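UDP-N-Acetylenolpyruvylglucosamine Reductase (Thermus caldophilus, PDB 2GQT) catalyses the FAD-dependent reduction of UDP-N-acetylenolpyruvylglucosamine to UDP-N-acetylmuramate, a step in the synthesis of cell-wall peptidoglycan. Local coordinates at residues E32-A37 with I63-E68; D73-V78 with L169-K174; D126-V131 with L147-R152. All blocks are in the same frame, centred on the assembly; numbering follows the deposited sequence.

Contact 1. Residues E32-A37 with I63-E68; sequences EELKRA and IRLAGE
Leu34 and Ala37 lie on helix 32-37, which runs against the strand carrying Ile63 and Leu65 in the opposite sense: the two short axes make an angle of 167° and come within 10.3 Å. The layout belongs to a beta-alpha-beta crossover of the FAD-binding domain. Helix 31-37 leads from strand 22-28 to strand 42-44, and strand 61-65 lies between these two, parallel to both. In register, the CA atoms of Ala37 and Ile63 are 7.3 Å apart, and no hydrogen bond links the segments.

Ile63 serves both helix residues with different branches. Its CG1 arm, anti to the carbonyl carbon, is stretched out (chi2 172°), and its end, CD1, meets Ala37 CB at 3.8 Å; the small side chain of Ala37 is consistent with the close approach. The other branch, CG2, anti to the backbone N, meets Leu34 CD1 at 4.2 Å, the two side chains crossing at about a right angle. That same Leu34 methyl also touches Leu65 CD2 at 4.0 Å, so it meets both Ile63, whose side chain points at the helix, and Leu65, whose end swings over to it. A glycine in place of Ile63 would probably leave Ala37 CB without its mate and open a gap between helix and sheet.

Val28, Ile161 and Phe134 also touch Leu34, tying the helix to neighbouring strands. Leu65 belongs to the FAD pocket, and its side chain lies about 4 Å from the cofactor. Away from the strand the helix turns polar: Lys35 NZ bonds to Glu32 OE2 at 3.1 Å in a salt bridge, approaching on the syn side of the carboxylate, 17° out of its plane.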
loop_
_atom_site.group_PDB
_atom_site.type_symbol
_atom_site.label_atom_id
_atom_site.label_comp_id
_atom_site.label_asym_id
_atom_site.label_seq_id
_atom_site.Cartn_x
_atom_site.Cartn_y
_atom_site.Cartn_z
ATOM N N GLU A 32 22.939 5.059 6.944
ATOM C CA GLU A 32 24.121 4.431 6.345
ATOM C C GLU A 32 23.816 3.074 5.712
ATOM O O GLU A 32 24.337 2.751 4.645
ATOM C CB GLU A 32 25.272 4.324 7.356
ATOM C CG GLU A 32 25.945 5.656 7.674
ATOM C CD GLU A 32 26.438 6.374 6.425
ATOM O OE1 GLU A 32 27.145 5.745 5.605
ATOM O OE2 GLU A 32 26.110 7.567 6.261
ATOM N N GLU A 33 22.959 2.290 6.361
ATOM C CA GLU A 33 22.530 1.014 5.803
ATOM C C GLU A 33 21.711 1.228 4.524
ATOM O O GLU A 33 21.866 0.483 3.564
ATOM C CB GLU A 33 21.755 0.191 6.839
ATOM C CG GLU A 33 22.654 -0.427 7.928
ATOM C CD GLU A 33 21.878 -1.135 9.030
ATOM O OE1 GLU A 33 22.499 -1.565 10.029
ATOM O OE2 GLU A 33 20.645 -1.266 8.912
ATOM N N LEU A 34 20.867 2.261 4.507
ATOM C CA LEU A 34 20.115 2.612 3.290
ATOM C C LEU A 34 21.039 2.998 2.131
ATOM O O LEU A 34 20.826 2.561 0.999
ATOM C CB LEU A 34 19.104 3.730 3.554
ATOM C CG LEU A 34 18.157 4.026 2.383
ATOM C CD1 LEU A 34 17.373 2.782 1.960
ATOM C CD2 LEU A 34 17.223 5.159 2.730
ATOM N N LYS A 35 22.064 3.802 2.421
ATOM C CA LYS A 35 23.043 4.211 1.405
ATOM C C LYS A 35 23.724 2.998 0.777
ATOM O O LYS A 35 23.925 2.956 -0.440
ATOM C CB LYS A 35 24.070 5.187 1.992
ATOM C CG LYS A 35 23.510 6.590 2.207
ATOM C CD LYS A 35 24.301 7.390 3.230
ATOM C CE LYS A 35 25.361 8.264 2.590
ATOM N NZ LYS A 35 25.995 9.134 3.618
ATOM N N ARG A 36 24.036 2.003 1.607
ATOM C CA ARG A 36 24.672 0.769 1.152
ATOM C C ARG A 36 23.729 -0.125 0.337
ATOM O O ARG A 36 24.102 -0.629 -0.723
ATOM C CB ARG A 36 25.268 -0.006 2.337
ATOM C CG ARG A 36 25.905 -1.332 1.958
ATOM C CD ARG A 36 26.120 -2.222 3.163
ATOM N NE ARG A 36 26.049 -3.632 2.783
ATOM C CZ ARG A 36 25.852 -4.640 3.628
ATOM N NH1 ARG A 36 25.697 -4.416 4.929
ATOM N NH2 ARG A 36 25.805 -5.881 3.167
ATOM N N ALA A 37 22.506 -0.313 0.829
ATOM C CA ALA A 37 21.528 -1.167 0.155
ATOM C C ALA A 37 21.206 -0.679 -1.262
ATOM O O ALA A 37 20.935 -1.486 -2.147
ATOM C CB ALA A 37 20.255 -1.257 0.981
ATOM N N ILE A 63 14.212 -3.814 -0.598
ATOM C CA ILE A 63 14.529 -3.074 0.614
ATOM C C ILE A 63 13.288 -2.871 1.480
ATOM O O ILE A 63 12.238 -2.432 0.989
ATOM C CB ILE A 63 15.154 -1.709 0.273
ATOM C CG1 ILE A 63 16.486 -1.899 -0.462
ATOM C CG2 ILE A 63 15.352 -0.872 1.529
ATOM C CD1 ILE A 63 17.079 -0.625 -1.007
ATOM N N ARG A 64 13.425 -3.219 2.756
ATOM C CA ARG A 64 12.429 -2.942 3.798
ATOM C C ARG A 64 13.032 -1.932 4.757
ATOM O O ARG A 64 14.181 -2.083 5.182
ATOM C CB ARG A 64 12.125 -4.210 4.607
ATOM C CG ARG A 64 11.289 -5.258 3.933
ATOM C CD ARG A 64 10.846 -6.290 4.957
ATOM N NE ARG A 64 11.895 -6.724 5.888
ATOM C CZ ARG A 64 11.666 -7.505 6.936
ATOM N NH1 ARG A 64 10.430 -7.930 7.183
ATOM N NH2 ARG A 64 12.656 -7.872 7.735
ATOM N N LEU A 65 12.246 -0.929 5.130
ATOM C CA LEU A 65 12.689 0.095 6.061
ATOM C C LEU A 65 12.237 -0.227 7.466
ATOM O O LEU A 65 11.037 -0.334 7.735
ATOM C CB LEU A 65 12.145 1.456 5.641
ATOM C CG LEU A 65 12.490 1.950 4.236
ATOM C CD1 LEU A 65 11.739 3.235 3.972
ATOM C CD2 LEU A 65 13.993 2.147 4.055
ATOM N N ALA A 66 13.208 -0.387 8.353
ATOM C CA ALA A 66 12.925 -0.681 9.751
ATOM C C ALA A 66 13.780 0.237 10.629
ATOM O O ALA A 66 14.193 1.303 10.177
ATOM C CB ALA A 66 13.181 -2.162 10.036
ATOM N N GLY A 67 14.033 -0.148 11.882
ATOM C CA GLY A 67 14.891 0.648 12.763
ATOM C C GLY A 67 14.419 2.085 12.876
ATOM O O GLY A 67 13.263 2.341 13.195
ATOM N N GLU A 68 15.305 3.032 12.589
ATOM C CA GLU A 68 14.963 4.447 12.712
ATOM C C GLU A 68 13.805 4.847 11.791
ATOM O O GLU A 68 13.095 5.826 12.056
ATOM C CB GLU A 68 16.182 5.328 12.445
ATOM C CG GLU A 68 16.595 5.421 10.985
ATOM C CD GLU A 68 17.685 6.442 10.758
ATOM O OE1 GLU A 68 18.825 6.189 11.190
ATOM O OE2 GLU A 68 17.405 7.483 10.130
#

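Contact 2. Residues D73-V78 with L169-K174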
loop_
_atom_site.group_PDB
_atom_site.type_symbol
_atom_site.label_atom_id
_atom_site.label_comp_id
_atom_site.label_asym_id
_atom_site.label_seq_id
_atom_site.Cartn_x
_atom_site.Cartn_y
_atom_site.Cartn_z
ATOM N N ASP A 73 6.842 10.451 15.620
ATOM C CA ASP A 73 6.282 11.423 16.541
ATOM C C ASP A 73 5.189 12.119 15.736
ATOM O O ASP A 73 5.486 12.722 14.706
ATOM C CB ASP A 73 7.377 12.418 16.963
ATOM C CG ASP A 73 6.913 13.425 18.005
ATOM O OD1 ASP A 73 5.714 13.748 18.069
ATOM O OD2 ASP A 73 7.780 13.921 18.757
ATOM N N LEU A 74 3.931 12.032 16.171
ATOM C CA LEU A 74 2.836 12.650 15.409
ATOM C C LEU A 74 3.016 14.142 15.160
ATOM O O LEU A 74 2.505 14.679 14.177
ATOM C CB LEU A 74 1.495 12.444 16.107
ATOM C CG LEU A 74 0.908 11.038 16.066
ATOM C CD1 LEU A 74 -0.260 10.999 17.018
ATOM C CD2 LEU A 74 0.476 10.627 14.653
ATOM N N LYS A 75 3.728 14.807 16.059
ATOM C CA LYS A 75 3.949 16.244 15.953
ATOM C C LYS A 75 5.347 16.555 15.414
ATOM O O LYS A 75 5.789 17.711 15.425
ATOM C CB LYS A 75 3.710 16.912 17.310
ATOM C CG LYS A 75 2.249 16.873 17.757
ATOM C CD LYS A 75 2.066 17.453 19.154
ATOM C CE LYS A 75 0.596 17.563 19.522
ATOM N NZ LYS A 75 -0.160 18.447 18.589
ATOM N N GLY A 76 6.032 15.518 14.935
ATOM C CA GLY A 76 7.356 15.676 14.339
ATOM C C GLY A 76 7.527 14.755 13.150
ATOM O O GLY A 76 6.620 14.608 12.334
ATOM N N TRP A 77 8.698 14.140 13.048
ATOM C CA TRP A 77 8.962 13.247 11.931
ATOM C C TRP A 77 8.413 11.857 12.187
ATOM O O TRP A 77 8.491 11.327 13.311
ATOM C CB TRP A 77 10.457 13.204 11.628
ATOM C CG TRP A 77 10.928 14.462 10.956
ATOM C CD1 TRP A 77 11.503 15.549 11.552
ATOM C CD2 TRP A 77 10.813 14.777 9.566
ATOM N NE1 TRP A 77 11.770 16.514 10.610
ATOM C CE2 TRP A 77 11.354 16.067 9.383
ATOM C CE3 TRP A 77 10.311 14.086 8.450
ATOM C CZ2 TRP A 77 11.423 16.678 8.123
ATOM C CZ3 TRP A 77 10.371 14.695 7.203
ATOM C CH2 TRP A 77 10.910 15.981 7.053
ATOM N N VAL A 78 7.855 11.281 11.124
ATOM C CA VAL A 78 7.223 9.979 11.157
ATOM C C VAL A 78 7.940 9.096 10.141
ATOM O O VAL A 78 7.951 9.399 8.953
ATOM C CB VAL A 78 5.712 10.104 10.804
ATOM C CG1 VAL A 78 5.053 8.748 10.615
ATOM C CG2 VAL A 78 4.974 10.926 11.863
ATOM N N LEU A 169 -1.851 17.785 10.815
ATOM C CA LEU A 169 -2.911 17.390 11.744
ATOM C C LEU A 169 -3.422 18.587 12.526
ATOM O O LEU A 169 -2.696 19.570 12.717
ATOM C CB LEU A 169 -2.410 16.317 12.711
ATOM C CG LEU A 169 -1.750 15.071 12.113
ATOM C CD1 LEU A 169 -1.095 14.225 13.194
ATOM C CD2 LEU A 169 -2.751 14.248 11.309
ATOM N N LYS A 170 -4.668 18.489 12.983
ATOM C CA LYS A 170 -5.342 19.585 13.675
ATOM C C LYS A 170 -6.050 19.059 14.915
ATOM O O LYS A 170 -6.638 17.981 14.893
ATOM C CB LYS A 170 -6.357 20.249 12.747
ATOM C CG LYS A 170 -6.646 21.715 13.068
ATOM C CD LYS A 170 -5.663 22.659 12.367
ATOM C CE LYS A 170 -6.113 23.013 10.949
ATOM N NZ LYS A 170 -7.266 23.964 10.938
ATOM N N GLU A 171 -6.010 19.836 15.992
ATOM C CA GLU A 171 -6.633 19.429 17.248
ATOM C C GLU A 171 -8.157 19.379 17.144
ATOM O O GLU A 171 -8.789 20.338 16.693
ATOM C CB GLU A 171 -6.204 20.361 18.383
ATOM C CG GLU A 171 -4.719 20.279 18.702
ATOM C CD GLU A 171 -4.283 21.227 19.805
ATOM O OE1 GLU A 171 -3.104 21.152 20.213
ATOM O OE2 GLU A 171 -5.108 22.047 20.263
ATOM N N ARG A 172 -8.726 18.245 17.544
ATOM C CA ARG A 172 -10.173 18.042 17.611
ATOM C C ARG A 172 -10.480 17.120 18.784
ATOM O O ARG A 172 -9.622 16.331 19.182
ATOM C CB ARG A 172 -10.699 17.396 16.324
ATOM C CG ARG A 172 -10.898 18.339 15.151
ATOM C CD ARG A 172 -11.855 17.737 14.131
ATOM N NE ARG A 172 -12.625 18.767 13.439
ATOM C CZ ARG A 172 -12.298 19.308 12.267
ATOM N NH1 ARG A 172 -11.205 18.918 11.618
ATOM N NH2 ARG A 172 -13.075 20.243 11.737
ATOM N N PRO A 173 -11.700 17.212 19.353
ATOM C CA PRO A 173 -12.086 16.258 20.391
ATOM C C PRO A 173 -11.925 14.809 19.936
ATOM O O PRO A 173 -12.316 14.459 18.816
ATOM C CB PRO A 173 -13.564 16.578 20.618
ATOM C CG PRO A 173 -13.689 18.015 20.273
ATOM C CD PRO A 173 -12.772 18.190 19.091
ATOM N N LYS A 174 -11.345 13.979 20.799
ATOM C CA LYS A 174 -11.144 12.566 20.494
ATOM C C LYS A 174 -12.448 11.897 20.062
ATOM O O LYS A 174 -12.468 11.142 19.089
ATOM C CB LYS A 174 -10.497 11.826 21.679
ATOM C CG LYS A 174 -10.282 10.334 21.452
ATOM C CD LYS A 174 -9.481 9.671 22.570
ATOM C CE LYS A 174 -9.461 8.148 22.422
ATOM N NZ LYS A 174 -8.801 7.701 21.168
HETATM O O HOH W 1 -2.421 18.641 20.529
#
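Leu169, the residue most covered here, reaches Leu74 with a single methyl, CD1. That carbon meets two parts of the same residue: the carbonyl oxygen Leu74 O at 3.8 Å and the side-chain methyl Leu74 CD2 at 4.2 Å. The leucine side chains cross at about a right angle, so the touch is one of methyl ends and not of long flanks.

Lys75, third in buried area, illustrates how opposite charges can be joined without direct contact. Its chain runs straight through chi2 and chi3, and the last torsion (chi4 -60°) turns NZ out of the line of the extended chain; NZ stops 4.3 Å from Glu171 OE1, beyond a salt bridge. A water fills the role of intermediary, accepting from Lys75 NZ at 3.0 Å and donating to Glu171 OE1 at 2.6 Å. The water-mediated pair lies at the protein surface.

Leu74 and Lys75 sit at the middle of a type I beta turn from Asp73 to Gly76, reinforced by an Asx turn in which Lys75 N donates to Asp73 OD1 at 3.0 Å, from above the carboxylate plane (36° out of it).

Leu74 also packs on Leu87 and Glu90 of helix 84-93, while Leu96 of strand 96-97 is touched by Lys75, Leu169 and Glu171 alike. The contact thus joins the turn before strand 77-79 to the end of strand 161-171, the strand with which both 77-79 and 96-97 pair antiparallel.

Contact 3. Residues D126-V131 with L147-R152; sequences DALEAV and LGFGYR
Leu128 is the first residue of 126-131 to meet the loop 147-152, and it does so through one methyl. Leu128 CD1 lies 3.8 Å from Phe149 CZ and 4.1 Å from Phe149 CE2, so CZ and CE2 do the touching; the two side chains cross at about a right angle. Within the loop, Leu147 CB lies over one face of that ring, 3.8 Å above the plane and offset toward the rim.

At Glu129 the chain turns a corner. Glu129 and Ala130 both face Arg166 across the sheet, a classic beta bulge, and Ala130 points its CB away from the loop.

Val131, after the bulge, is turned back toward it. With CG1 anti to the backbone N (chi1 -178°), CG2 is placed beside that N, and the whole isopropyl group meets Leu147 CD1: Val131 CB and Val131 CG2 both at 3.8 Å, Val131 CG1 at 4.0 Å. Val113 of helix 109-114 touches both Leu128 and Phe149, adding a third apolar side chain to that pair.

Further along the loop, Arg152, probably an active-site residue, touches FAD and forms a salt bridge to Glu123.

Every touch between 126-131 and 147-152 is carbon on carbon: no hydrogen bond fixes their relative direction, and the fit rests on shape and the exclusion of water.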
loop_
_atom_site.group_PDB
_atom_site.type_symbol
_atom_site.label_atom_id
_atom_site.label_comp_id
_atom_site.label_asym_id
_atom_site.label_seq_id
_atom_site.Cartn_x
_atom_site.Cartn_y
_atom_site.Cartn_z
ATOM N N ASP A 126 -3.328 14.815 1.383
ATOM C CA ASP A 126 -4.030 15.793 2.228
ATOM C C ASP A 126 -3.397 15.907 3.607
ATOM O O ASP A 126 -3.506 16.948 4.251
ATOM C CB ASP A 126 -5.508 15.413 2.433
ATOM C CG ASP A 126 -6.306 15.332 1.141
ATOM O OD1 ASP A 126 -6.026 16.091 0.184
ATOM O OD2 ASP A 126 -7.254 14.512 1.104
ATOM N N ALA A 127 -2.767 14.825 4.061
ATOM C CA ALA A 127 -2.264 14.724 5.432
ATOM C C ALA A 127 -0.766 14.962 5.555
ATOM O O ALA A 127 -0.184 14.710 6.606
ATOM C CB ALA A 127 -2.629 13.362 6.039
ATOM N N LEU A 128 -0.145 15.455 4.484
ATOM C CA LEU A 128 1.299 15.658 4.470
ATOM C C LEU A 128 1.686 17.120 4.567
ATOM O O LEU A 128 1.076 17.966 3.907
ATOM C CB LEU A 128 1.908 15.061 3.193
ATOM C CG LEU A 128 1.827 13.535 3.035
ATOM C CD1 LEU A 128 2.299 13.129 1.653
ATOM C CD2 LEU A 128 2.621 12.810 4.126
ATOM N N GLU A 129 2.704 17.404 5.377
ATOM C CA GLU A 129 3.369 18.715 5.397
ATOM C C GLU A 129 4.732 18.688 4.714
ATOM O O GLU A 129 5.126 19.668 4.074
ATOM C CB GLU A 129 3.559 19.214 6.833
ATOM C CG GLU A 129 2.297 19.753 7.480
ATOM C CD GLU A 129 2.496 20.221 8.917
ATOM O OE1 GLU A 129 1.577 20.887 9.427
ATOM O OE2 GLU A 129 3.541 19.915 9.535
ATOM N N ALA A 130 5.453 17.580 4.860
ATOM C CA ALA A 130 6.774 17.423 4.272
ATOM C C ALA A 130 7.069 15.952 4.085
ATOM O O ALA A 130 6.536 15.107 4.812
ATOM C CB ALA A 130 7.843 18.070 5.139
ATOM N N VAL A 131 7.930 15.650 3.120
ATOM C CA VAL A 131 8.306 14.281 2.797
ATOM C C VAL A 131 9.806 14.233 2.532
ATOM O O VAL A 131 10.314 14.952 1.654
ATOM C CB VAL A 131 7.564 13.766 1.542
ATOM C CG1 VAL A 131 7.943 12.319 1.245
ATOM C CG2 VAL A 131 6.048 13.898 1.708
ATOM N N LEU A 147 5.513 16.490 -5.441
ATOM C CA LEU A 147 5.601 15.052 -5.674
ATOM C C LEU A 147 4.625 14.507 -6.706
ATOM O O LEU A 147 4.444 13.294 -6.805
ATOM C CB LEU A 147 5.455 14.310 -4.338
ATOM C CG LEU A 147 6.527 14.644 -3.293
ATOM C CD1 LEU A 147 6.292 13.805 -2.057
ATOM C CD2 LEU A 147 7.929 14.402 -3.841
ATOM N N GLY A 148 4.012 15.398 -7.479
ATOM C CA GLY A 148 3.161 14.982 -8.584
ATOM C C GLY A 148 2.020 14.068 -8.188
ATOM O O GLY A 148 1.737 13.085 -8.882
ATOM N N PHE A 149 1.349 14.399 -7.091
ATOM C CA PHE A 149 0.235 13.581 -6.637
ATOM C C PHE A 149 -0.956 13.663 -7.578
ATOM O O PHE A 149 -1.269 14.727 -8.119
ATOM C CB PHE A 149 -0.207 13.979 -5.234
ATOM C CG PHE A 149 0.725 13.523 -4.154
ATOM C CD1 PHE A 149 0.985 12.165 -3.956
ATOM C CD2 PHE A 149 1.331 14.450 -3.316
ATOM C CE1 PHE A 149 1.836 11.744 -2.941
ATOM C CE2 PHE A 149 2.189 14.030 -2.294
ATOM C CZ PHE A 149 2.440 12.669 -2.109
ATOM N N GLY A 150 -1.596 12.518 -7.777
ATOM C CA GLY A 150 -2.861 12.418 -8.492
ATOM C C GLY A 150 -3.666 11.341 -7.795
ATOM O O GLY A 150 -3.289 10.865 -6.719
ATOM N N TYR A 151 -4.774 10.942 -8.399
ATOM C CA TYR A 151 -5.601 9.903 -7.812
ATOM C C TYR A 151 -4.821 8.599 -7.732
ATOM O O TYR A 151 -4.427 8.039 -8.750
ATOM C CB TYR A 151 -6.889 9.731 -8.607
ATOM C CG TYR A 151 -7.866 8.802 -7.943
ATOM C CD1 TYR A 151 -8.688 9.253 -6.912
ATOM C CD2 TYR A 151 -7.964 7.468 -8.336
ATOM C CE1 TYR A 151 -9.588 8.400 -6.292
ATOM C CE2 TYR A 151 -8.868 6.606 -7.721
ATOM C CZ TYR A 151 -9.669 7.084 -6.701
ATOM O OH TYR A 151 -10.566 6.240 -6.094
ATOM N N ARG A 152 -4.566 8.156 -6.496
ATOM C CA ARG A 152 -3.793 6.942 -6.199
ATOM C C ARG A 152 -2.464 6.892 -6.978
ATOM O O ARG A 152 -2.016 5.841 -7.431
ATOM C CB ARG A 152 -4.660 5.682 -6.395
ATOM C CG ARG A 152 -6.054 5.804 -5.741
ATOM C CD ARG A 152 -5.981 6.290 -4.293
ATOM N NE ARG A 152 -7.036 7.249 -3.945
ATOM C CZ ARG A 152 -6.881 8.572 -3.874
ATOM N NH1 ARG A 152 -5.706 9.145 -4.133
ATOM N NH2 ARG A 152 -7.918 9.330 -3.538
#

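Overall arrangement
Along the chain, contact 1 closes before contact 2 opens, strand 61-65 leading on to strand 77-79, and contact 3 lies inside the loop that contact 2 closes. Contact 1 sits on the four-stranded mixed sheet, its centre about 26 Å from that of contact 2 and about 23 Å from that of contact 3, touching neither. Contacts 2 and 3 both reach the antiparallel sheet, where strands 161-171 and 128-135 are neighbours; their centres are about 17 Å apart, and Trp77 CH2 packs on Ala130 CB at 4.2 Å. Leu65 of contact 1 and Arg152 of contact 3 touch FAD, so a mixed-sheet strand and a loop on the antiparallel sheet share its pocket.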